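Side-chain contact in acetyl transferase (Salmonella typhimurium, PDB 1S7K), which probably transfers an acetyl group from acetyl-coenzyme A to the N-terminal amino group of ribosomal protein L7/L12: residues K56-Q59 and G60-L64. Residues are numbered along the deposited sequence; the frame is centred on the assembly and turned at random.
Sequences KHVQ and GNILL
Lys56 meets Gly60 through the backbone: its carbonyl O accepts the Gly60 N-H at 2.8 Å, the first of four successive i to i+4 bonds between residues 56-59 and 60-63. Extended as far as CE, the lysine chain leads away from the next turn, as suits a charged residue on an exposed surface. Gly60 meets the preceding turn with backbone atoms alone, its bare CA lying close to the carbonyls there.

His57 takes part twice. Its O receives Asn61 N at 2.9 Å, while its imidazole, swung opposite its own N (chi1 -176°), turns one face to the amide of Asn61, which sits above it toward the rim. OD1 of Asn61 is nearest NE2, at 3.0 Å, and the amide plane stands 77° from the ring plane. Because the oxygen approaches the ring from above, this is no hydrogen bond despite the short distance; a short polar amide suits this partly exposed position beside an imidazole.

Val58 is buried, a place suited to a compact branched side chain. Its CG1 touches CD1 of Ile62 at 3.6 Å, an apolar contact one turn apart on the same side of the helix. Ile62 suits it by having a flexible arm that reaches back, with CG1 set opposite its own carbonyl carbon (chi1 -67°); this CG1 passes 3.1 Å from Val58 O, which also accepts Ile62 N.

The chain of Gln59, extended beyond CG, carries its polar amide away from the next turn on a partly exposed side. Its O takes a longer bond, 3.3 Å, from Leu63 N, and exposed Leu63 packs CG beside that oxygen at 3.4 Å.

Within the GNAT fold, helix 55-67 packs through Val58 on Val24 and Leu27 of helix 24-33, while Leu64 touches Tyr69 and Ala70 in the loop leading to strand 71-77.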
ATOM      1  N   LYS A  56      -2.303 -11.002  21.306  1.00 27.06           N
ATOM      2  CA  LYS A  56      -2.707  -9.699  20.887  1.00 27.32           C
ATOM      3  C   LYS A  56      -2.571  -9.656  19.367  1.00 26.40           C
ATOM      4  O   LYS A  56      -3.468  -9.178  18.673  1.00 25.60           O
ATOM      5  CB  LYS A  56      -1.796  -8.636  21.521  1.00 29.96           C
ATOM      6  CG  LYS A  56      -2.032  -7.247  20.939  1.00 34.34           C
ATOM      7  CD  LYS A  56      -1.294  -6.143  21.689  1.00 36.42           C
ATOM      8  CE  LYS A  56      -1.422  -4.777  20.986  1.00 39.28           C
ATOM      9  NZ  LYS A  56      -2.663  -3.968  21.290  1.00 38.78           N
ATOM     10  N   HIS A  57      -1.442 -10.152  18.856  1.00 24.46           N
ATOM     11  CA  HIS A  57      -1.215 -10.119  17.408  1.00 25.48           C
ATOM     12  C   HIS A  57      -2.333 -10.903  16.734  1.00 23.25           C
ATOM     13  O   HIS A  57      -2.980 -10.417  15.814  1.00 23.26           O
ATOM     14  CB  HIS A  57       0.153 -10.727  17.049  1.00 26.45           C
ATOM     15  CG  HIS A  57       0.498 -10.641  15.583  1.00 29.21           C
ATOM     16  ND1 HIS A  57       0.903  -9.471  14.973  1.00 30.29           N
ATOM     17  CD2 HIS A  57       0.473 -11.576  14.604  1.00 29.72           C
ATOM     18  CE1 HIS A  57       1.101  -9.686  13.683  1.00 30.46           C
ATOM     19  NE2 HIS A  57       0.843 -10.955  13.433  1.00 31.47           N
ATOM     20  N   VAL A  58      -2.571 -12.126  17.208  1.00 23.35           N
ATOM     21  CA  VAL A  58      -3.613 -12.929  16.631  1.00 22.61           C
ATOM     22  C   VAL A  58      -5.017 -12.326  16.790  1.00 24.85           C
ATOM     23  O   VAL A  58      -5.768 -12.250  15.811  1.00 23.56           O
ATOM     24  CB  VAL A  58      -3.558 -14.354  17.182  1.00 22.64           C
ATOM     25  CG1 VAL A  58      -4.792 -15.135  16.737  1.00 18.65           C
ATOM     26  CG2 VAL A  58      -2.232 -15.016  16.748  1.00 23.18           C
ATOM     27  N   GLN A  59      -5.379 -11.895  18.010  1.00 24.61           N
ATOM     28  CA  GLN A  59      -6.684 -11.306  18.192  1.00 25.86           C
ATOM     29  C   GLN A  59      -6.839 -10.135  17.238  1.00 23.79           C
ATOM     30  O   GLN A  59      -7.872  -9.993  16.622  1.00 24.47           O
ATOM     31  CB  GLN A  59      -6.884 -10.887  19.663  1.00 28.84           C
ATOM     32  CG  GLN A  59      -6.799 -12.121  20.603  1.00 32.94           C
ATOM     33  CD  GLN A  59      -6.639 -11.810  22.116  1.00 35.62           C
ATOM     34  OE1 GLN A  59      -5.690 -11.137  22.552  1.00 36.80           O
ATOM     35  NE2 GLN A  59      -7.560 -12.342  22.912  1.00 37.18           N
ATOM     36  N   GLY A  60      -5.795  -9.323  17.090  1.00 23.95           N
ATOM     37  CA  GLY A  60      -5.855  -8.187  16.174  1.00 21.28           C
ATOM     38  C   GLY A  60      -6.048  -8.638  14.735  1.00 20.41           C
ATOM     39  O   GLY A  60      -6.862  -8.067  13.978  1.00 18.19           O
ATOM     40  N   ASN A  61      -5.374  -9.724  14.343  1.00 19.86           N
ATOM     41  CA  ASN A  61      -5.549 -10.133  12.931  1.00 19.77           C
ATOM     42  C   ASN A  61      -6.938 -10.756  12.634  1.00 19.69           C
ATOM     43  O   ASN A  61      -7.476 -10.613  11.526  1.00 19.26           O
ATOM     44  CB  ASN A  61      -4.385 -11.039  12.544  1.00 20.48           C
ATOM     45  CG  ASN A  61      -3.094 -10.236  12.322  1.00 20.91           C
ATOM     46  OD1 ASN A  61      -1.982 -10.770  12.315  1.00 22.00           O
ATOM     47  ND2 ASN A  61      -3.257  -8.937  12.122  1.00 21.22           N
ATOM     48  N   ILE A  62      -7.523 -11.398  13.648  1.00 20.67           N
ATOM     49  CA  ILE A  62      -8.855 -12.022  13.581  1.00 20.42           C
ATOM     50  C   ILE A  62      -9.883 -10.930  13.295  1.00 20.01           C
ATOM     51  O   ILE A  62     -10.755 -11.120  12.454  1.00 20.44           O
ATOM     52  CB  ILE A  62      -9.171 -12.801  14.928  1.00 19.38           C
ATOM     53  CG1 ILE A  62      -8.214 -14.001  15.057  1.00 20.88           C
ATOM     54  CG2 ILE A  62     -10.614 -13.257  14.964  1.00 22.39           C
ATOM     55  CD1 ILE A  62      -8.368 -14.836  16.279  1.00 21.30           C
ATOM     56  N   LEU A  63      -9.771  -9.777  13.960  1.00 20.66           N
ATOM     57  CA  LEU A  63     -10.705  -8.666  13.728  1.00 21.48           C
ATOM     58  C   LEU A  63     -10.631  -8.197  12.284  1.00 21.38           C
ATOM     59  O   LEU A  63     -11.659  -8.028  11.644  1.00 21.26           O
ATOM     60  CB  LEU A  63     -10.415  -7.483  14.661  1.00 23.12           C
ATOM     61  CG  LEU A  63     -10.518  -7.945  16.112  1.00 24.68           C
ATOM     62  CD1 LEU A  63     -10.145  -6.788  17.024  1.00 26.61           C
ATOM     63  CD2 LEU A  63     -11.942  -8.449  16.402  1.00 24.90           C
ATOM     64  N   LEU A  64      -9.418  -7.984  11.748  1.00 19.93           N
ATOM     65  CA  LEU A  64      -9.296  -7.575  10.348  1.00 19.30           C
ATOM     66  C   LEU A  64      -9.878  -8.672   9.423  1.00 19.04           C
ATOM     67  O   LEU A  64     -10.508  -8.385   8.389  1.00 21.93           O
ATOM     68  CB  LEU A  64      -7.803  -7.362   9.985  1.00 18.89           C
ATOM     69  CG  LEU A  64      -7.099  -6.251  10.789  1.00 19.83           C
ATOM     70  CD1 LEU A  64      -5.611  -6.119  10.427  1.00 20.16           C
ATOM     71  CD2 LEU A  64      -7.888  -4.947  10.562  1.00 19.36           C
TER